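Local coordinates for haloacid dehalogenase/epoxide hydrolase family (Corynebacterium glutamicum ATCC 13032, PDB 2PR7), which is of unknown function but, as a haloacid dehalogenase-like protein, probably acts as a metal-dependent hydrolase, at residues Met2-Asp14 with Leu27-Ser41. Residues are numbered along the deposited sequence; the frame is centred on the assembly and turned at random. Where two conformers were deposited one is given.
Sequences MRGLIVDYAGVLD and LAAAKKNGVGTVILS. With CA (calcium ion), chain C; EDO (1,2-ethanediol), chain D.
Ile39 of strand 36-41 packs against Val7, Tyr9 and Leu13 at and beyond the parallel strand 4-7. Its CB lies close to Val7 O; CG2, anti to the backbone N, turns to Tyr9 and meets CB of that residue at 3.9 Å. The other branch, with CG1 anti to the carbonyl carbon (chi1 -67°), passes the Val7 side chain obliquely and ends in CD1, tip to tip with Leu13 CD1 at 3.6 Å. Ile52 and Leu55 of helix 50-57 also pack on Ile39. Farther along this face, Leu5 CB touches Val35 CG1, while Leu5 CD2 meets Leu27 CD2 from helix 17-32 at 3.9 Å, the two side chains crossing at about a right angle. Strand 4-7, helix 17-32 and strand 36-41 form the first beta-alpha-beta crossover of the Rossmann-like HAD fold, with 4-7 in the middle of a five-stranded parallel sheet. Five backbone bonds join the strands, from Gly36 N to Arg3 O at one end to Leu40 N to Val7 O at the other. On the face turned away from Leu5 and Val7, Ile6 and Leu40 lie side by side, Ile6 CG2 being 3.6 Å from Leu40 CB. Before the strand, the bent Arg3 chain brings NH2 to the Schellman turn ending helix 17-32; its bonds to Gly34 O (2.8 Å, N-H...O angle only 123°) and Asn33 O are both weak. Beyond the strand, Asp8 OD2 binds calcium at 2.2 Å, joined by Ala10 O, three waters and Asp99. Asp8 OD1 accepts a hydrogen bond from Tyr9 N at 2.6 Å from above the carboxylate plane and packs against Ser41 CA. Leu40 O, a second acceptor, lies close to OD1 without a bond between them; Lys74 NZ donates to Leu40 O.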
HETATM    1  N   MSE A   2       9.157  -5.518  -9.815  1.00 38.64           N
HETATM    2  CA  MSE A   2       8.274  -5.083  -8.704  1.00 34.22           C
HETATM    3  C   MSE A   2       8.738  -3.698  -8.289  1.00 31.35           C
HETATM    4  O   MSE A   2       9.742  -3.525  -7.573  1.00 29.32           O
HETATM    5  CB  MSE A   2       8.297  -6.024  -7.465  1.00 37.14           C
HETATM    6  CG  MSE A   2       7.258  -7.223  -7.369  1.00 28.19           C
HETATM    7 SE   MSE A   2       6.412  -7.582  -8.913  0.75 36.12          SE
HETATM    8  CE  MSE A   2       4.973  -6.384  -8.559  1.00 22.96           C
ATOM      9  N   ARG A   3       7.972  -2.710  -8.742  1.00 26.27           N
ATOM     10  CA  ARG A   3       8.343  -1.321  -8.690  1.00 26.39           C
ATOM     11  C   ARG A   3       7.372  -0.490  -7.852  1.00 20.98           C
ATOM     12  O   ARG A   3       7.682   0.649  -7.554  1.00 23.21           O
ATOM     13  CB  ARG A   3       8.287  -0.753 -10.119  1.00 26.88           C
ATOM     14  CG  ARG A   3       9.277  -1.322 -11.151  1.00 38.69           C
ATOM     15  CD  ARG A   3      10.716  -1.375 -10.665  1.00 47.09           C
ATOM     16  NE  ARG A   3      11.119  -0.206  -9.889  1.00 51.61           N
ATOM     17  CZ  ARG A   3      12.015  -0.234  -8.898  1.00 56.46           C
ATOM     18  NH1 ARG A   3      12.624  -1.361  -8.534  1.00 58.85           N
ATOM     19  NH2 ARG A   3      12.318   0.881  -8.256  1.00 62.25           N
ATOM     20  N   GLY A   4       6.204  -1.024  -7.524  1.00 18.89           N
ATOM     21  CA  GLY A   4       5.180  -0.271  -6.857  1.00 20.05           C
ATOM     22  C   GLY A   4       4.644  -1.018  -5.650  1.00 20.33           C
ATOM     23  O   GLY A   4       4.390  -2.211  -5.727  1.00 19.64           O
ATOM     24  N   LEU A   5       4.451  -0.294  -4.544  1.00 19.50           N
ATOM     25  CA  LEU A   5       3.872  -0.832  -3.292  1.00 18.82           C
ATOM     26  C   LEU A   5       2.630  -0.041  -2.949  1.00 19.35           C
ATOM     27  O   LEU A   5       2.720   1.173  -2.629  1.00 20.81           O
ATOM     28  CB  LEU A   5       4.906  -0.742  -2.180  1.00 19.48           C
ATOM     29  CG  LEU A   5       4.492  -1.122  -0.735  1.00 19.15           C
ATOM     30  CD1 LEU A   5       3.910  -2.549  -0.655  1.00 22.23           C
ATOM     31  CD2 LEU A   5       5.713  -0.975   0.186  1.00 22.97           C
ATOM     32  N   ILE A   6       1.502  -0.758  -2.969  1.00 20.07           N
ATOM     33  CA  ILE A   6       0.164  -0.190  -2.728  1.00 20.01           C
ATOM     34  C   ILE A   6      -0.280  -0.805  -1.379  1.00 18.48           C
ATOM     35  O   ILE A   6      -0.281  -2.022  -1.238  1.00 19.67           O
ATOM     36  CB  ILE A   6      -0.829  -0.498  -3.831  1.00 20.20           C
ATOM     37  CG1 ILE A   6      -0.314  -0.049  -5.219  1.00 19.20           C
ATOM     38  CG2 ILE A   6      -2.225   0.098  -3.461  1.00 19.10           C
ATOM     39  CD1 ILE A   6      -1.210  -0.462  -6.391  1.00 22.53           C
ATOM     40  N   VAL A   7      -0.538   0.017  -0.367  1.00 18.61           N
ATOM     41  CA  VAL A   7      -0.896  -0.487   0.965  0.50 17.68           C
ATOM     42  C   VAL A   7      -2.170   0.136   1.484  1.00 18.60           C
ATOM     43  O   VAL A   7      -2.479   1.263   1.144  1.00 19.13           O
ATOM     44  CB  VAL A   7       0.211  -0.253   1.993  0.50 18.79           C
ATOM     45  CG1 VAL A   7       1.612  -0.644   1.411  0.50 17.29           C
ATOM     46  CG2 VAL A   7       0.234   1.163   2.467  0.50 22.73           C
ATOM     47  N   ASP A   8      -2.909  -0.640   2.269  1.00 20.49           N
ATOM     48  CA  ASP A   8      -4.096  -0.118   2.924  1.00 22.50           C
ATOM     49  C   ASP A   8      -3.647   0.680   4.102  1.00 22.91           C
ATOM     50  O   ASP A   8      -2.497   0.589   4.531  1.00 22.25           O
ATOM     51  CB  ASP A   8      -5.093  -1.202   3.339  1.00 25.20           C
ATOM     52  CG  ASP A   8      -6.494  -0.629   3.581  1.00 26.05           C
ATOM     53  OD1 ASP A   8      -6.729   0.624   3.455  1.00 29.67           O
ATOM     54  OD2 ASP A   8      -7.361  -1.393   3.855  1.00 29.97           O
ATOM     55  N   TYR A   9      -4.530   1.531   4.616  1.00 23.10           N
ATOM     56  CA  TYR A   9      -4.253   2.237   5.841  1.00 21.30           C
ATOM     57  C   TYR A   9      -4.867   1.472   7.037  1.00 20.91           C
ATOM     58  O   TYR A   9      -4.135   0.897   7.860  1.00 19.31           O
ATOM     59  CB  TYR A   9      -4.804   3.683   5.761  1.00 22.63           C
ATOM     60  CG  TYR A   9      -4.506   4.444   6.976  1.00 19.48           C
ATOM     61  CD1 TYR A   9      -3.246   4.969   7.175  1.00 22.11           C
ATOM     62  CD2 TYR A   9      -5.469   4.594   7.977  1.00 20.40           C
ATOM     63  CE1 TYR A   9      -2.951   5.660   8.312  1.00 26.95           C
ATOM     64  CE2 TYR A   9      -5.184   5.279   9.136  1.00 22.76           C
ATOM     65  CZ  TYR A   9      -3.925   5.815   9.298  1.00 31.94           C
ATOM     66  OH  TYR A   9      -3.635   6.528  10.439  1.00 32.74           O
ATOM     67  N   ALA A  10      -6.216   1.425   7.149  1.00 19.97           N
ATOM     68  CA  ALA A  10      -6.850   0.858   8.317  1.00 22.17           C
ATOM     69  C   ALA A  10      -6.565  -0.632   8.375  1.00 22.92           C
ATOM     70  O   ALA A  10      -6.767  -1.331   7.404  1.00 25.04           O
ATOM     71  CB  ALA A  10      -8.386   1.109   8.261  1.00 21.61           C
ATOM     72  N   GLY A  11      -6.092  -1.108   9.509  1.00 24.27           N
ATOM     73  CA  GLY A  11      -5.745  -2.511   9.596  1.00 24.20           C
ATOM     74  C   GLY A  11      -4.358  -2.899   9.117  1.00 26.59           C
ATOM     75  O   GLY A  11      -3.949  -4.079   9.245  1.00 25.66           O
ATOM     76  N   VAL A  12      -3.616  -1.930   8.580  1.00 24.83           N
ATOM     77  CA  VAL A  12      -2.275  -2.203   8.114  1.00 22.89           C
ATOM     78  C   VAL A  12      -1.303  -1.208   8.727  1.00 22.62           C
ATOM     79  O   VAL A  12      -0.318  -1.614   9.359  1.00 24.18           O
ATOM     80  CB  VAL A  12      -2.212  -2.187   6.565  1.00 19.54           C
ATOM     81  CG1 VAL A  12      -0.752  -2.375   6.108  1.00 22.02           C
ATOM     82  CG2 VAL A  12      -3.188  -3.249   5.916  1.00 23.92           C
ATOM     83  N   LEU A  13      -1.564   0.096   8.567  1.00 21.24           N
ATOM     84  CA  LEU A  13      -0.621   1.161   8.946  1.00 20.86           C
ATOM     85  C   LEU A  13      -1.030   1.859  10.216  1.00 23.47           C
ATOM     86  O   LEU A  13      -0.362   2.796  10.681  1.00 21.39           O
ATOM     87  CB  LEU A  13      -0.513   2.213   7.802  1.00 21.45           C
ATOM     88  CG  LEU A  13       0.035   1.694   6.460  1.00 24.90           C
ATOM     89  CD1 LEU A  13      -0.051   2.796   5.352  1.00 22.76           C
ATOM     90  CD2 LEU A  13       1.493   1.156   6.615  1.00 20.53           C
ATOM     91  N   ASP A  14      -2.155   1.468  10.817  1.00 23.34           N
ATOM     92  CA  ASP A  14      -2.641   2.159  12.000  1.00 24.55           C
ATOM     93  C   ASP A  14      -2.656   1.328  13.286  1.00 24.89           C
ATOM     94  O   ASP A  14      -3.481   1.572  14.170  1.00 25.52           O
ATOM     95  CB  ASP A  14      -4.028   2.700  11.741  1.00 26.83           C
ATOM     96  CG  ASP A  14      -5.024   1.634  11.530  1.00 19.95           C
ATOM     97  OD1 ASP A  14      -4.700   0.440  11.307  1.00 25.71           O
ATOM     98  OD2 ASP A  14      -6.237   1.986  11.620  1.00 32.21           O
ATOM     99  N   LEU A  27       8.890   1.439   4.666  1.00 18.54           N
ATOM    100  CA  LEU A  27       8.532   2.381   3.606  1.00 19.12           C
ATOM    101  C   LEU A  27       9.710   3.254   3.267  1.00 16.35           C
ATOM    102  O   LEU A  27       9.881   3.605   2.079  1.00 19.88           O
ATOM    103  CB  LEU A  27       7.309   3.218   3.979  1.00 18.72           C
ATOM    104  CG  LEU A  27       5.959   2.461   4.083  1.00 18.61           C
ATOM    105  CD1 LEU A  27       4.944   3.341   4.802  1.00 18.07           C
ATOM    106  CD2 LEU A  27       5.481   2.046   2.692  1.00 19.82           C
ATOM    107  N   ALA A  28      10.494   3.668   4.246  1.00 17.69           N
ATOM    108  CA  ALA A  28      11.679   4.462   3.956  1.00 19.68           C
ATOM    109  C   ALA A  28      12.681   3.675   3.133  1.00 15.81           C
ATOM    110  O   ALA A  28      13.292   4.217   2.182  1.00 17.45           O
ATOM    111  CB  ALA A  28      12.337   4.897   5.180  1.00 19.60           C
ATOM    112  N   ALA A  29      12.885   2.422   3.485  1.00 17.71           N
ATOM    113  CA  ALA A  29      13.773   1.562   2.667  1.00 16.66           C
ATOM    114  C   ALA A  29      13.260   1.370   1.253  1.00 20.34           C
ATOM    115  O   ALA A  29      14.036   1.377   0.320  1.00 20.47           O
ATOM    116  CB  ALA A  29      14.034   0.193   3.365  1.00 17.01           C
ATOM    117  N   ALA A  30      11.966   1.222   1.110  1.00 19.48           N
ATOM    118  CA  ALA A  30      11.362   1.022  -0.201  1.00 17.93           C
ATOM    119  C   ALA A  30      11.593   2.263  -1.038  1.00 18.58           C
ATOM    120  O   ALA A  30      12.086   2.203  -2.171  1.00 19.71           O
ATOM    121  CB  ALA A  30       9.922   0.768  -0.053  1.00 19.33           C
ATOM    122  N   LYS A  31      11.299   3.413  -0.471  1.00 21.31           N
ATOM    123  CA  LYS A  31      11.505   4.679  -1.165  0.80 24.44           C
ATOM    124  C   LYS A  31      12.969   4.824  -1.651  1.00 22.11           C
ATOM    125  O   LYS A  31      13.245   5.212  -2.835  1.00 22.56           O
ATOM    126  CB  LYS A  31      11.115   5.829  -0.239  0.80 26.45           C
ATOM    127  CG  LYS A  31      11.202   7.226  -0.863  0.80 33.89           C
ATOM    128  CD  LYS A  31      10.597   8.282   0.087  0.80 32.66           C
ATOM    129  CE  LYS A  31      11.334   9.605   0.053  0.80 39.99           C
ATOM    130  NZ  LYS A  31      10.671  10.626   0.931  0.80 44.44           N
ATOM    131  N   LYS A  32      13.925   4.517  -0.789  1.00 21.13           N
ATOM    132  CA  LYS A  32      15.352   4.627  -1.164  1.00 21.30           C
ATOM    133  C   LYS A  32      15.738   3.706  -2.306  1.00 21.24           C
ATOM    134  O   LYS A  32      16.672   3.996  -3.046  1.00 24.48           O
ATOM    135  CB  LYS A  32      16.249   4.292   0.020  1.00 22.46           C
ATOM    136  CG  LYS A  32      16.231   5.376   1.104  1.00 30.71           C
ATOM    137  N   ASN A  33      15.091   2.561  -2.400  1.00 20.78           N
ATOM    138  CA  ASN A  33      15.297   1.621  -3.489  1.00 18.45           C
ATOM    139  C   ASN A  33      14.504   2.032  -4.768  1.00 20.13           C
ATOM    140  O   ASN A  33      14.524   1.330  -5.761  1.00 21.56           O
ATOM    141  CB  ASN A  33      14.933   0.199  -3.045  1.00 22.13           C
ATOM    142  CG  ASN A  33      16.049  -0.504  -2.272  1.00 29.68           C
ATOM    143  OD1 ASN A  33      16.783  -1.332  -2.828  1.00 35.41           O
ATOM    144  ND2 ASN A  33      16.162  -0.197  -0.987  1.00 24.52           N
ATOM    145  N   GLY A  34      13.840   3.185  -4.751  1.00 19.13           N
ATOM    146  CA  GLY A  34      13.066   3.628  -5.909  1.00 20.11           C
ATOM    147  C   GLY A  34      11.680   3.042  -6.038  1.00 21.83           C
ATOM    148  O   GLY A  34      11.067   3.141  -7.087  1.00 24.71           O
ATOM    149  N   VAL A  35      11.176   2.398  -4.998  1.00 19.01           N
ATOM    150  CA  VAL A  35       9.841   1.808  -5.060  1.00 19.48           C
ATOM    151  C   VAL A  35       8.825   2.918  -4.901  1.00 20.17           C
ATOM    152  O   VAL A  35       8.924   3.690  -3.991  1.00 18.95           O
ATOM    153  CB  VAL A  35       9.691   0.773  -3.956  1.00 17.24           C
ATOM    154  CG1 VAL A  35       8.214   0.265  -3.848  1.00 18.39           C
ATOM    155  CG2 VAL A  35      10.633  -0.389  -4.227  1.00 20.87           C
ATOM    156  N   GLY A  36       7.852   3.021  -5.792  1.00 19.30           N
ATOM    157  CA  GLY A  36       6.764   3.968  -5.604  1.00 20.73           C
ATOM    158  C   GLY A  36       5.753   3.440  -4.599  1.00 21.33           C
ATOM    159  O   GLY A  36       5.520   2.246  -4.519  1.00 19.47           O
ATOM    160  N   THR A  37       5.203   4.337  -3.791  1.00 20.04           N
ATOM    161  CA  THR A  37       4.347   3.941  -2.685  1.00 18.74           C
ATOM    162  C   THR A  37       3.045   4.700  -2.700  1.00 21.30           C
ATOM    163  O   THR A  37       3.019   5.920  -2.831  1.00 19.87           O
ATOM    164  CB  THR A  37       5.046   4.139  -1.328  1.00 19.49           C
ATOM    165  OG1 THR A  37       5.551   5.485  -1.191  1.00 22.66           O
ATOM    166  CG2 THR A  37       6.195   3.176  -1.228  1.00 21.14           C
ATOM    167  N   VAL A  38       1.944   3.949  -2.597  1.00 20.14           N
ATOM    168  CA  VAL A  38       0.598   4.516  -2.565  1.00 18.69           C
ATOM    169  C   VAL A  38      -0.194   3.884  -1.437  1.00 18.94           C
ATOM    170  O   VAL A  38      -0.144   2.666  -1.249  1.00 20.11           O
ATOM    171  CB  VAL A  38      -0.176   4.263  -3.876  1.00 23.45           C
ATOM    172  CG1 VAL A  38      -1.536   4.969  -3.827  1.00 21.69           C
ATOM    173  CG2 VAL A  38       0.575   4.748  -5.015  1.00 24.16           C
ATOM    174  N   ILE A  39      -0.921   4.698  -0.681  1.00 18.22           N
ATOM    175  CA  ILE A  39      -1.928   4.203   0.240  1.00 17.63           C
ATOM    176  C   ILE A  39      -3.224   4.232  -0.543  1.00 20.11           C
ATOM    177  O   ILE A  39      -3.604   5.279  -1.088  1.00 19.51           O
ATOM    178  CB  ILE A  39      -2.064   5.068   1.515  1.00 17.38           C
ATOM    179  CG1 ILE A  39      -0.795   4.956   2.364  1.00 21.19           C
ATOM    180  CG2 ILE A  39      -3.306   4.663   2.303  1.00 19.08           C
ATOM    181  CD1 ILE A  39      -0.732   5.831   3.582  1.00 20.19           C
ATOM    182  N   LEU A  40      -3.862   3.070  -0.634  1.00 18.45           N
ATOM    183  CA  LEU A  40      -5.164   2.928  -1.313  1.00 17.01           C
ATOM    184  C   LEU A  40      -6.108   2.444  -0.250  1.00 19.47           C
ATOM    185  O   LEU A  40      -6.030   1.290   0.210  1.00 18.79           O
ATOM    186  CB  LEU A  40      -5.155   1.962  -2.488  1.00 18.49           C
ATOM    187  CG  LEU A  40      -6.452   1.745  -3.278  1.00 18.96           C
ATOM    188  CD1 LEU A  40      -6.891   3.050  -3.972  1.00 20.35           C
ATOM    189  CD2 LEU A  40      -6.277   0.621  -4.261  1.00 18.36           C
ATOM    190  N   SER A  41      -7.011   3.330   0.160  1.00 17.27           N
ATOM    191  CA  SER A  41      -7.870   3.046   1.281  1.00 18.43           C
ATOM    192  C   SER A  41      -9.354   3.186   0.926  1.00 19.73           C
ATOM    193  O   SER A  41      -9.746   4.185   0.297  1.00 20.14           O
ATOM    194  CB  SER A  41      -7.519   4.036   2.386  1.00 21.89           C
ATOM    195  OG  SER A  41      -8.398   3.976   3.495  1.00 28.87           O
TER
HETATM  196 CA    CA C 137      -8.049  -2.468   5.666  0.50 24.46          CA
HETATM  197  C1  EDO D 138       2.243   5.362   9.666  1.00 42.14           C
HETATM  198  O1  EDO D 138       2.654   5.660  11.003  1.00 35.51           O
HETATM  199  C2  EDO D 138       3.018   4.123   9.294  1.00 38.11           C
HETATM  200  O2  EDO D 138       2.350   3.007   9.899  1.00 44.85           O
HETATM  201  O   HOH W   1     -10.303  -1.559   5.907  1.00 41.47           O
HETATM  202  O   HOH W   2      -9.802  -2.885   7.693  1.00 49.87           O
HETATM  203  O   HOH W   3      -8.973  -3.950   3.971  1.00 24.69           O